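Local coordinates for protein mini spindles (Drosophila melanogaster, PDB 5VJC), which probably binds tubulin through this HEAT-repeat TOG domain and so promotes microtubule dynamics and formation of the mitotic spindle, at residues 160-164 / 194-198; 42-46 / 91-95; 209-213 / 246-250. All coordinates share one frame; numbering follows the deposited sequence.

How the contacts relate
All three contacts join helices of one all-helical HEAT-repeat TOG domain and follow one another along the chain. Contact 2 comes first, pairing helix 36-48 with helix 89-99. Contact 1 lies about 26 Å further on, centre to centre, and links helix 150-166 to helix 185-202. Contact 3, its centre about 21 Å from that of contact 1, closes the series where helix 209-217, the next after 185-202, meets the end of helix 245-248. Contacts 2 and 3 lie about 41 Å apart, centre to centre. None touches another, although contact 1 comes within about 7 Å (nearest atoms) of each of the others. The elongated array probably presents a long surface to tubulin.

Contact 1: residues 160-164 / 194-198; sequences LRQVI and ELTFL
Two helices of the HEAT-repeat array, 150-166 and 185-202, with helix 169-178 between them in the chain, are bridged by an arginine that is both salt-bridged and stacked. Arg161 meets the Glu194 carboxylate side-on with two nitrogens, one to each oxygen. Its NE reaches Glu194 OE2 at 3.0 Å on the syn lone pair, nearly straight at 172°. Its NH2 lies 3.0 Å from Glu194 OE1, also on the syn side but 33° out of the carboxylate plane. Both oxygens sit close to the guanidinium plane, which leaves a face for Phe197: guanidinium and ring are almost parallel, with Arg161 CZ 3.5 Å from the ring centroid in a cation-pi stack, and Arg161 CD adds a CH-pi contact over the same face. Carboxylate and ring together fix the rotation of the guanidinium. Extended from CG to NE, Arg161 carries it part-way between segment axes 12.7 Å apart. Leu160 CD2 lies against Glu194 OE2, while Ile164 CD1 approaches the Phe197 ring at its edge and Leu198 CD2 at 4.2 Å. The segments run in broadly the same direction, crossing at -38°, as part of the stacked helices of a HEAT-repeat TOG domain.

Contact 2: residues 42-46 / 91-95; sequences LRDQM and LILKW
Lys94 NZ and Gln45 NE2 share a water, which accepts from both: the bond from Gln45 NE2 is 2.9 Å long, and the one from Lys94 NZ is weak. The same ammonium makes a weak, 3.4 Å hydrogen bond to Gln45 OE1, so the amide meets it directly and through the water. Both side chains, extended beyond CG, cross at about a right angle. The rest of the contact is apolar. Leu42 has CG anti to its backbone N (chi1 -178°), which swings the branch toward the other helix, and the two methyls then part: CD1 rests on Lys94 CB at 3.7 Å, CD2 on Trp95 CA at 3.6 Å, near the plane of the indole at its edge. Leu91 CD2 touches both Gln45 CB, at 3.8 Å, and Leu42 CD1. Met46, extended beyond CG, slides past Leu91 and lays CE against Leu91 O and Trp95 CB, the latter at 3.9 Å. The segments, 154° apart in direction, form a nearly antiparallel pair in the N-terminal part of the HEAT-repeat array. Helix 53-59 receives Met46 and, through Met59 O, bonds Trp95 NE1; helix 64-77 packs on Trp95; from helix 13-22, Arg17 touches Gln45 and Leu91, and Glu21 touches Lys94.

Contact 3: residues 209-213 / 246-250; sequences QSAVR and YKMIG
Apolar contacts carry most of this junction, and Met248 supplies the largest share of the buried surface. Val212 directs its CB toward the other segment, and its CG1, anti to the backbone N (chi1 177°), reaches across to Met248 CB at 3.7 Å. The same methyl also comes to Ile249 CG2 at 4.2 Å, so a single branch of the valine meets two consecutive residues. The aliphatic part of Gln209 crosses Met248 obliquely from the first turn of helix 209-217, with Gln209 CG 3.8 Å from Met248 CG. The methionine turns at its last torsion, chi3 -65°, and its side chain goes on to pack against Val237 and Ser241 of helix 224-241. Ile234 of that helix touches both Val212 and Ile249. The junction lies toward the C-terminal end of the HEAT-repeat array: the start of helix 209-217 lies beside the short, weakly bonded helix 245-248, and the backbones come close, with Arg213 CA and Ile249 CA 4.6 Å apart. Gly250, the first residue beyond that helix to leave helical angles, has a positive phi of 76° and turns the chain onward toward helix 254-264, on whose Leu260 the Ile249 side chain rests. Among contacts with polar atoms, Arg213 CA lies 3.6 Å from Met248 O, which also sits near the plane of the guanidinium at its edge, without a hydrogen bond. The Arg213 chain, bent at chi3, carries its guanidinium back over its own helix, where Ser210 CA lies against one face and Gln209 CG at the edge. On the outer side, Gln209 NE2 approaches Lys247 CE at 3.9 Å, the two side chains crossing at the more exposed margin of the contact.

Contact 1: residues 160-164 / 194-198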
# COMPACT_ATOMS: atom_id res chain seq x y z
N LEU A 160 1.71 5.10 2.80
CA LEU A 160 1.29 5.21 1.41
C LEU A 160 1.68 6.58 0.83
O LEU A 160 2.11 6.71 -0.34
CB LEU A 160 -0.22 5.00 1.27
CG LEU A 160 -0.74 4.86 -0.17
CD1 LEU A 160 -0.38 3.49 -0.78
CD2 LEU A 160 -2.23 5.09 -0.24
N ARG A 161 1.61 7.61 1.66
CA ARG A 161 1.89 8.96 1.15
C ARG A 161 3.38 9.26 1.10
O ARG A 161 3.79 10.27 0.53
CB ARG A 161 1.15 9.98 1.99
CG ARG A 161 -0.35 9.91 1.68
CD ARG A 161 -1.18 10.82 2.57
NE ARG A 161 -2.60 10.57 2.36
CZ ARG A 161 -3.57 11.32 2.87
NH1 ARG A 161 -3.28 12.38 3.61
NH2 ARG A 161 -4.84 11.01 2.62
N GLN A 162 4.18 8.34 1.63
CA GLN A 162 5.61 8.32 1.36
C GLN A 162 5.93 7.51 0.11
O GLN A 162 6.81 7.88 -0.65
CB GLN A 162 6.37 7.72 2.54
CG GLN A 162 6.32 8.55 3.80
CD GLN A 162 7.00 7.82 4.91
OE1 GLN A 162 6.59 6.71 5.28
NE2 GLN A 162 8.10 8.40 5.41
N VAL A 163 5.25 6.38 -0.08
CA VAL A 163 5.49 5.54 -1.25
C VAL A 163 5.36 6.32 -2.55
O VAL A 163 6.18 6.15 -3.47
CB VAL A 163 4.54 4.33 -1.27
CG1 VAL A 163 4.70 3.55 -2.56
CG2 VAL A 163 4.82 3.41 -0.07
N ILE A 164 4.34 7.18 -2.64
CA ILE A 164 4.11 7.90 -3.88
C ILE A 164 5.24 8.87 -4.20
O ILE A 164 5.32 9.35 -5.32
CB ILE A 164 2.78 8.71 -3.87
CG1 ILE A 164 2.82 9.76 -2.75
CG2 ILE A 164 1.61 7.78 -3.71
CD1 ILE A 164 1.46 10.34 -2.41
N GLU A 194 -8.96 8.30 -0.18
CA GLU A 194 -7.59 8.39 -0.68
C GLU A 194 -7.58 8.87 -2.13
O GLU A 194 -6.74 9.69 -2.51
CB GLU A 194 -6.87 7.05 -0.52
CG GLU A 194 -5.34 7.18 -0.59
CD GLU A 194 -4.76 8.03 0.55
OE1 GLU A 194 -5.47 8.31 1.55
OE2 GLU A 194 -3.57 8.40 0.46
N LEU A 195 -8.51 8.38 -2.94
CA LEU A 195 -8.60 8.86 -4.31
C LEU A 195 -8.81 10.38 -4.33
O LEU A 195 -8.21 11.08 -5.14
CB LEU A 195 -9.72 8.14 -5.07
CG LEU A 195 -9.48 6.63 -5.31
CD1 LEU A 195 -10.75 5.89 -5.71
CD2 LEU A 195 -8.35 6.39 -6.34
N THR A 196 -9.64 10.86 -3.41
CA THR A 196 -9.92 12.30 -3.31
C THR A 196 -8.63 13.05 -2.97
O THR A 196 -8.32 14.08 -3.58
CB THR A 196 -10.99 12.59 -2.24
OG1 THR A 196 -12.17 11.82 -2.51
CG2 THR A 196 -11.35 14.09 -2.19
N PHE A 197 -7.86 12.53 -2.01
CA PHE A 197 -6.59 13.15 -1.66
C PHE A 197 -5.65 13.19 -2.87
O PHE A 197 -5.04 14.22 -3.17
CB PHE A 197 -5.93 12.42 -0.48
CG PHE A 197 -4.47 12.78 -0.29
CD1 PHE A 197 -4.12 13.91 0.43
CD2 PHE A 197 -3.47 12.00 -0.85
CE1 PHE A 197 -2.78 14.24 0.59
CE2 PHE A 197 -2.14 12.33 -0.69
CZ PHE A 197 -1.80 13.45 0.04
N LEU A 198 -5.55 12.08 -3.58
CA LEU A 198 -4.65 11.99 -4.72
C LEU A 198 -5.07 12.92 -5.87
O LEU A 198 -4.22 13.52 -6.53
CB LEU A 198 -4.59 10.54 -5.23
CG LEU A 198 -3.85 9.59 -4.31
CD1 LEU A 198 -4.00 8.16 -4.84
CD2 LEU A 198 -2.37 10.00 -4.20

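Contact 2: residues 42-46 / 91-95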
# COMPACT_ATOMS: atom_id res chain seq x y z
N LEU A 42 10.46 -16.75 0.47
CA LEU A 42 11.08 -15.61 1.15
C LEU A 42 12.20 -16.06 2.11
O LEU A 42 13.25 -15.41 2.21
CB LEU A 42 10.04 -14.80 1.93
CG LEU A 42 10.59 -13.56 2.64
CD1 LEU A 42 11.17 -12.57 1.62
CD2 LEU A 42 9.48 -12.89 3.48
N ARG A 43 11.96 -17.15 2.83
CA ARG A 43 12.98 -17.62 3.75
C ARG A 43 14.23 -18.10 2.96
O ARG A 43 15.36 -17.79 3.34
CB ARG A 43 12.44 -18.75 4.63
CG ARG A 43 13.44 -19.17 5.71
CD ARG A 43 12.92 -20.27 6.67
NE ARG A 43 13.91 -20.45 7.74
CZ ARG A 43 13.62 -20.61 9.03
NH1 ARG A 43 12.35 -20.63 9.44
NH2 ARG A 43 14.61 -20.75 9.91
N ASP A 44 14.01 -18.82 1.87
CA ASP A 44 15.10 -19.20 0.95
C ASP A 44 15.93 -18.00 0.50
O ASP A 44 17.16 -18.00 0.59
CB ASP A 44 14.53 -19.92 -0.27
CG ASP A 44 14.23 -21.40 0.01
OD1 ASP A 44 14.40 -21.82 1.17
OD2 ASP A 44 13.81 -22.13 -0.92
N GLN A 45 15.25 -16.96 0.03
CA GLN A 45 15.92 -15.76 -0.47
C GLN A 45 16.67 -15.03 0.63
O GLN A 45 17.74 -14.47 0.38
CB GLN A 45 14.93 -14.80 -1.12
CG GLN A 45 14.38 -15.30 -2.45
CD GLN A 45 13.43 -14.31 -3.07
OE1 GLN A 45 12.65 -13.66 -2.36
NE2 GLN A 45 13.49 -14.15 -4.39
N MET A 46 16.12 -15.02 1.84
CA MET A 46 16.83 -14.35 2.94
C MET A 46 18.07 -15.15 3.32
O MET A 46 19.11 -14.57 3.65
CB MET A 46 15.93 -14.18 4.16
CG MET A 46 14.91 -13.04 4.04
SD MET A 46 13.98 -12.99 5.57
CE MET A 46 12.87 -11.59 5.21
N LEU A 91 13.28 -7.77 0.40
CA LEU A 91 13.02 -8.85 1.35
C LEU A 91 12.24 -8.34 2.57
O LEU A 91 11.33 -9.00 3.07
CB LEU A 91 14.34 -9.48 1.83
CG LEU A 91 15.23 -10.02 0.70
CD1 LEU A 91 16.61 -10.47 1.24
CD2 LEU A 91 14.49 -11.18 0.06
N ILE A 92 12.63 -7.17 3.05
CA ILE A 92 11.98 -6.61 4.24
C ILE A 92 10.54 -6.19 3.93
O ILE A 92 9.64 -6.42 4.76
CB ILE A 92 12.75 -5.40 4.81
CG1 ILE A 92 14.14 -5.84 5.30
CG2 ILE A 92 12.00 -4.76 5.95
CD1 ILE A 92 14.11 -7.02 6.24
N LEU A 93 10.32 -5.58 2.76
CA LEU A 93 8.96 -5.23 2.34
C LEU A 93 8.11 -6.49 2.24
O LEU A 93 6.97 -6.51 2.73
CB LEU A 93 8.95 -4.44 1.01
CG LEU A 93 9.59 -3.04 1.05
CD1 LEU A 93 9.61 -2.39 -0.32
CD2 LEU A 93 8.87 -2.11 2.09
N LYS A 94 8.66 -7.54 1.62
CA LYS A 94 7.94 -8.82 1.51
C LYS A 94 7.58 -9.39 2.87
O LYS A 94 6.47 -9.90 3.05
CB LYS A 94 8.76 -9.86 0.74
CG LYS A 94 8.79 -9.65 -0.77
CD LYS A 94 9.71 -10.67 -1.47
CE LYS A 94 9.63 -10.49 -2.98
NZ LYS A 94 10.48 -11.48 -3.71
N TRP A 95 8.51 -9.33 3.81
CA TRP A 95 8.25 -9.90 5.14
C TRP A 95 7.10 -9.13 5.82
O TRP A 95 6.27 -9.72 6.49
CB TRP A 95 9.50 -9.86 6.03
CG TRP A 95 9.23 -10.41 7.41
CD1 TRP A 95 9.04 -11.72 7.76
CD2 TRP A 95 9.09 -9.65 8.63
NE1 TRP A 95 8.80 -11.83 9.11
CE2 TRP A 95 8.83 -10.58 9.67
CE3 TRP A 95 9.17 -8.29 8.94
CZ2 TRP A 95 8.64 -10.18 10.99
CZ3 TRP A 95 8.98 -7.90 10.26
CH2 TRP A 95 8.72 -8.83 11.26
O HOH W 1 12.35 -12.07 -6.05

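Contact 3: residues 209-213 / 246-250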
# COMPACT_ATOMS: atom_id res chain seq x y z
N GLN A 209 -10.92 9.33 -17.31
CA GLN A 209 -12.37 9.37 -17.37
C GLN A 209 -12.98 8.06 -16.89
O GLN A 209 -14.04 8.04 -16.26
CB GLN A 209 -12.84 9.68 -18.80
CG GLN A 209 -14.35 9.63 -18.99
CD GLN A 209 -14.81 10.07 -20.38
OE1 GLN A 209 -14.14 10.87 -21.04
NE2 GLN A 209 -15.93 9.52 -20.83
N SER A 210 -12.30 6.96 -17.17
CA SER A 210 -12.77 5.64 -16.76
C SER A 210 -12.77 5.48 -15.24
O SER A 210 -13.64 4.81 -14.68
CB SER A 210 -11.92 4.57 -17.39
OG SER A 210 -10.58 4.69 -16.96
N ALA A 211 -11.79 6.08 -14.58
CA ALA A 211 -11.75 6.02 -13.12
C ALA A 211 -12.89 6.83 -12.54
O ALA A 211 -13.54 6.42 -11.58
CB ALA A 211 -10.40 6.51 -12.59
N VAL A 212 -13.16 7.99 -13.14
CA VAL A 212 -14.27 8.83 -12.72
C VAL A 212 -15.59 8.06 -12.76
O VAL A 212 -16.41 8.15 -11.84
CB VAL A 212 -14.41 10.08 -13.60
CG1 VAL A 212 -15.62 10.87 -13.17
CG2 VAL A 212 -13.14 10.93 -13.53
N ARG A 213 -15.80 7.34 -13.85
CA ARG A 213 -16.96 6.47 -14.05
C ARG A 213 -17.09 5.50 -12.88
O ARG A 213 -18.11 5.44 -12.18
CB ARG A 213 -16.78 5.69 -15.35
CG ARG A 213 -18.04 5.16 -16.00
CD ARG A 213 -17.79 4.94 -17.50
NE ARG A 213 -16.83 5.90 -18.06
CZ ARG A 213 -15.76 5.57 -18.79
NH1 ARG A 213 -15.48 4.29 -19.04
NH2 ARG A 213 -14.96 6.52 -19.26
N TYR A 246 -20.19 15.72 -15.67
CA TYR A 246 -21.49 15.08 -15.88
C TYR A 246 -21.46 14.10 -17.04
O TYR A 246 -22.24 13.15 -17.08
CB TYR A 246 -22.57 16.14 -16.09
CG TYR A 246 -22.89 16.91 -14.84
CD1 TYR A 246 -23.58 16.32 -13.79
CD2 TYR A 246 -22.48 18.23 -14.69
CE1 TYR A 246 -23.87 17.02 -12.64
CE2 TYR A 246 -22.77 18.94 -13.53
CZ TYR A 246 -23.47 18.33 -12.51
OH TYR A 246 -23.76 19.03 -11.35
N LYS A 247 -20.55 14.33 -17.98
CA LYS A 247 -20.36 13.43 -19.10
C LYS A 247 -19.45 12.26 -18.71
O LYS A 247 -19.47 11.20 -19.33
CB LYS A 247 -19.78 14.21 -20.29
CG LYS A 247 -18.71 13.50 -21.11
CD LYS A 247 -19.31 12.73 -22.29
CE LYS A 247 -18.27 11.83 -22.96
NZ LYS A 247 -18.86 10.83 -23.90
N MET A 248 -18.66 12.46 -17.65
CA MET A 248 -17.71 11.45 -17.18
C MET A 248 -18.29 10.47 -16.15
O MET A 248 -17.88 9.30 -16.08
CB MET A 248 -16.46 12.12 -16.59
CG MET A 248 -15.63 12.91 -17.60
SD MET A 248 -14.00 13.39 -16.98
CE MET A 248 -14.45 14.52 -15.65
N ILE A 249 -19.24 10.92 -15.33
CA ILE A 249 -19.78 10.07 -14.27
C ILE A 249 -20.70 8.98 -14.79
O ILE A 249 -21.24 8.19 -14.01
CB ILE A 249 -20.56 10.88 -13.21
CG1 ILE A 249 -21.62 11.77 -13.86
CG2 ILE A 249 -19.61 11.69 -12.32
CD1 ILE A 249 -22.47 12.53 -12.86
N GLY A 250 -20.88 8.91 -16.11
CA GLY A 250 -21.83 7.99 -16.68
C GLY A 250 -23.25 8.50 -16.50
O GLY A 250 -23.53 9.67 -16.77